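Local coordinates for epidermin biosynthesis protein EpiD (Staphylococcus aureus, PDB 3QJG) that probably catalyses the FMN-dependent oxidative decarboxylation of the C-terminal cysteine of the epidermin precursor peptide during lantibiotic biosynthesis, at residues A[122-127]-A[131-136]. Sequence-based numbering, arbitrary orientation. Where two conformers were deposited one is given.
Sequences RMWENP and NNIRLL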
loop_
_atom_site.group_PDB
_atom_site.type_symbol
_atom_site.label_atom_id
_atom_site.label_comp_id
_atom_site.label_asym_id
_atom_site.label_seq_id
_atom_site.Cartn_x
_atom_site.Cartn_y
_atom_site.Cartn_z
ATOM N N ARG A 122 -3.057 42.432 -1.224
ATOM C CA ARG A 122 -3.508 42.434 0.186
ATOM C C ARG A 122 -2.449 41.867 1.077
ATOM O O ARG A 122 -2.321 42.277 2.236
ATOM C CB ARG A 122 -4.760 41.565 0.384
ATOM C CG ARG A 122 -5.950 42.077 -0.333
ATOM C CD ARG A 122 -7.018 41.021 -0.503
ATOM N NE ARG A 122 -8.232 41.726 -0.892
ATOM C CZ ARG A 122 -8.837 41.666 -2.076
ATOM N NH1 ARG A 122 -8.394 40.872 -3.044
ATOM N NH2 ARG A 122 -9.925 42.411 -2.275
ATOM N N MET A 123 -1.701 40.908 0.541
ATOM C CA MET A 123 -0.689 40.265 1.318
ATOM C C MET A 123 0.559 41.133 1.339
ATOM O O MET A 123 1.245 41.198 2.346
ATOM C CB MET A 123 -0.407 38.883 0.763
ATOM C CG MET A 123 -1.655 37.983 0.593
ATOM S SD MET A 123 -1.251 36.604 -0.506
ATOM C CE MET A 123 -0.713 35.403 0.706
ATOM N N TRP A 124 0.839 41.802 0.215
ATOM C CA TRP A 124 1.976 42.739 0.090
ATOM C C TRP A 124 1.788 43.893 1.052
ATOM O O TRP A 124 2.734 44.387 1.652
ATOM C CB TRP A 124 2.080 43.292 -1.348
ATOM C CG TRP A 124 3.305 44.178 -1.624
ATOM C CD1 TRP A 124 3.307 45.448 -2.175
ATOM C CD2 TRP A 124 4.684 43.846 -1.398
ATOM N NE1 TRP A 124 4.588 45.936 -2.257
ATOM C CE2 TRP A 124 5.459 44.981 -1.802
ATOM C CE3 TRP A 124 5.339 42.730 -0.867
ATOM C CZ2 TRP A 124 6.856 45.018 -1.701
ATOM C CZ3 TRP A 124 6.750 42.753 -0.773
ATOM C CH2 TRP A 124 7.492 43.912 -1.184
ATOM N N GLU A 125 0.552 44.323 1.195
ATOM C CA GLU A 125 0.284 45.503 1.973
ATOM C C GLU A 125 -0.067 45.162 3.389
ATOM O O GLU A 125 -0.296 46.039 4.185
ATOM C CB GLU A 125 -0.760 46.351 1.271
ATOM C CG GLU A 125 -0.237 46.837 -0.064
ATOM C CD GLU A 125 -0.969 48.051 -0.565
ATOM O OE1 GLU A 125 -0.263 49.021 -0.912
ATOM O OE2 GLU A 125 -2.225 48.037 -0.599
ATOM N N ASN A 126 -0.061 43.874 3.733
ATOM C CA ASN A 126 -0.214 43.487 5.136
ATOM C C ASN A 126 0.960 44.123 5.895
ATOM O O ASN A 126 2.067 43.960 5.458
ATOM C CB ASN A 126 -0.205 41.975 5.237
ATOM C CG ASN A 126 -0.344 41.491 6.638
ATOM O OD1 ASN A 126 0.437 41.879 7.490
ATOM N ND2 ASN A 126 -1.308 40.609 6.884
ATOM N N PRO A 127 0.701 44.926 6.952
ATOM C CA PRO A 127 1.813 45.602 7.655
ATOM C C PRO A 127 2.878 44.686 8.211
ATOM O O PRO A 127 3.998 45.147 8.451
ATOM C CB PRO A 127 1.167 46.332 8.826
ATOM C CG PRO A 127 -0.301 46.058 8.770
ATOM C CD PRO A 127 -0.586 45.054 7.652
ATOM N N ASN A 131 6.651 45.174 7.400
ATOM C CA ASN A 131 7.676 45.330 8.445
ATOM C C ASN A 131 8.893 44.385 8.190
ATOM O O ASN A 131 10.052 44.720 8.447
ATOM C CB ASN A 131 7.112 44.922 9.763
ATOM C CG ASN A 131 6.067 45.860 10.258
ATOM O OD1 ASN A 131 5.899 46.957 9.738
ATOM N ND2 ASN A 131 5.358 45.451 11.273
ATOM N N ASN A 132 8.560 43.177 7.757
ATOM C CA ASN A 132 9.541 42.143 7.473
ATOM C C ASN A 132 10.397 42.441 6.283
ATOM O O ASN A 132 11.589 42.155 6.296
ATOM C CB ASN A 132 8.833 40.784 7.359
ATOM C CG ASN A 132 8.487 40.194 8.711
ATOM O OD1 ASN A 132 9.035 40.618 9.710
ATOM N ND2 ASN A 132 7.589 39.193 8.749
ATOM N N ILE A 133 9.813 42.962 5.211
ATOM C CA ILE A 133 10.595 43.447 4.075
ATOM C C ILE A 133 11.606 44.524 4.484
ATOM O O ILE A 133 12.770 44.442 4.094
ATOM C CB ILE A 133 9.690 43.968 2.956
ATOM C CG1 ILE A 133 9.020 42.806 2.216
ATOM C CG2 ILE A 133 10.479 44.901 1.982
ATOM C CD1 ILE A 133 9.975 42.008 1.187
ATOM N N ARG A 134 11.194 45.484 5.335
ATOM C CA ARG A 134 12.071 46.537 5.848
ATOM C C ARG A 134 13.234 46.015 6.678
ATOM O O ARG A 134 14.363 46.495 6.528
ATOM C CB ARG A 134 11.283 47.522 6.735
ATOM C CG ARG A 134 10.207 48.322 6.033
ATOM C CD ARG A 134 9.719 49.473 6.951
ATOM N NE ARG A 134 8.630 49.074 7.861
ATOM C CZ ARG A 134 7.321 49.251 7.622
ATOM N NH1 ARG A 134 6.877 49.821 6.493
ATOM N NH2 ARG A 134 6.442 48.854 8.522
ATOM N N LEU A 135 12.931 45.059 7.573
ATOM C CA LEU A 135 13.937 44.304 8.337
ATOM C C LEU A 135 14.872 43.490 7.436
ATOM O O LEU A 135 16.093 43.431 7.605
ATOM C CB LEU A 135 13.216 43.307 9.228
ATOM C CG LEU A 135 13.196 43.389 10.734
ATOM C CD1 LEU A 135 12.675 44.729 11.310
ATOM C CD2 LEU A 135 12.398 42.137 11.285
ATOM N N LEU A 136 14.313 42.812 6.472
ATOM C CA LEU A 136 15.191 42.068 5.556
ATOM C C LEU A 136 16.199 43.039 4.893
ATOM O O LEU A 136 17.427 42.758 4.838
ATOM C CB LEU A 136 14.358 41.265 4.575
ATOM C CG LEU A 136 13.714 39.982 5.130
ATOM C CD1 LEU A 136 12.760 39.363 4.041
ATOM C CD2 LEU A 136 14.775 38.884 5.559
#
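Trp124 reaches across to Ile133 with the six-membered end of its indole, and the two side chains cross at about a right angle. With CG anti to the backbone N (chi1 -175°), the ring extends from the C-terminal end of the short helix 121-124 far enough to bring CZ3 to 3.8 Å from Ile133 CG1. Ile133 CD1 lies 3.8 Å from Trp124 CZ3 as well. Trp124 CH2 is 3.9 Å from Ile133 CG1, so a single branch of the isoleucine serves two neighbouring ring carbons; CG1 approaches the ring obliquely. This is the close-packed, apolar half of the contact, backed by Pro117 and Met119 of strand 113-120 on the tryptophan side and by Ile90 of helix 87-94 on the isoleucine side.

The other half is more open and polar. Pro127 O accepts the backbone N-H of Asn131 at 2.9 Å, the i to i+4 bond of the first turn of helix 127-138, although the carbonyl is placed with less certainty. Asn126 is the N-cap of this helix, its OD1 accepting from Val128 N. ND2 of Asn131 is hydrogen-bonded to Tyr139 OH of the second subunit. The guanidinium of exposed Arg134, its exact placement doubtful, folds back so that one face lies over Asn131 N, offset toward its rim.

Met123, on helix 121-124, touches FMN, but its side chain takes no part in this packing. The chemistry thus divides the work: the apolar contact packs the end of helix 121-124 against helix 127-138, beside strand 113-120, while the Asn126 cap starts the second helix, consistent with the Asn131 to Pro127 backbone bond, and the Asn131 amide ties that helix to the neighbouring subunit.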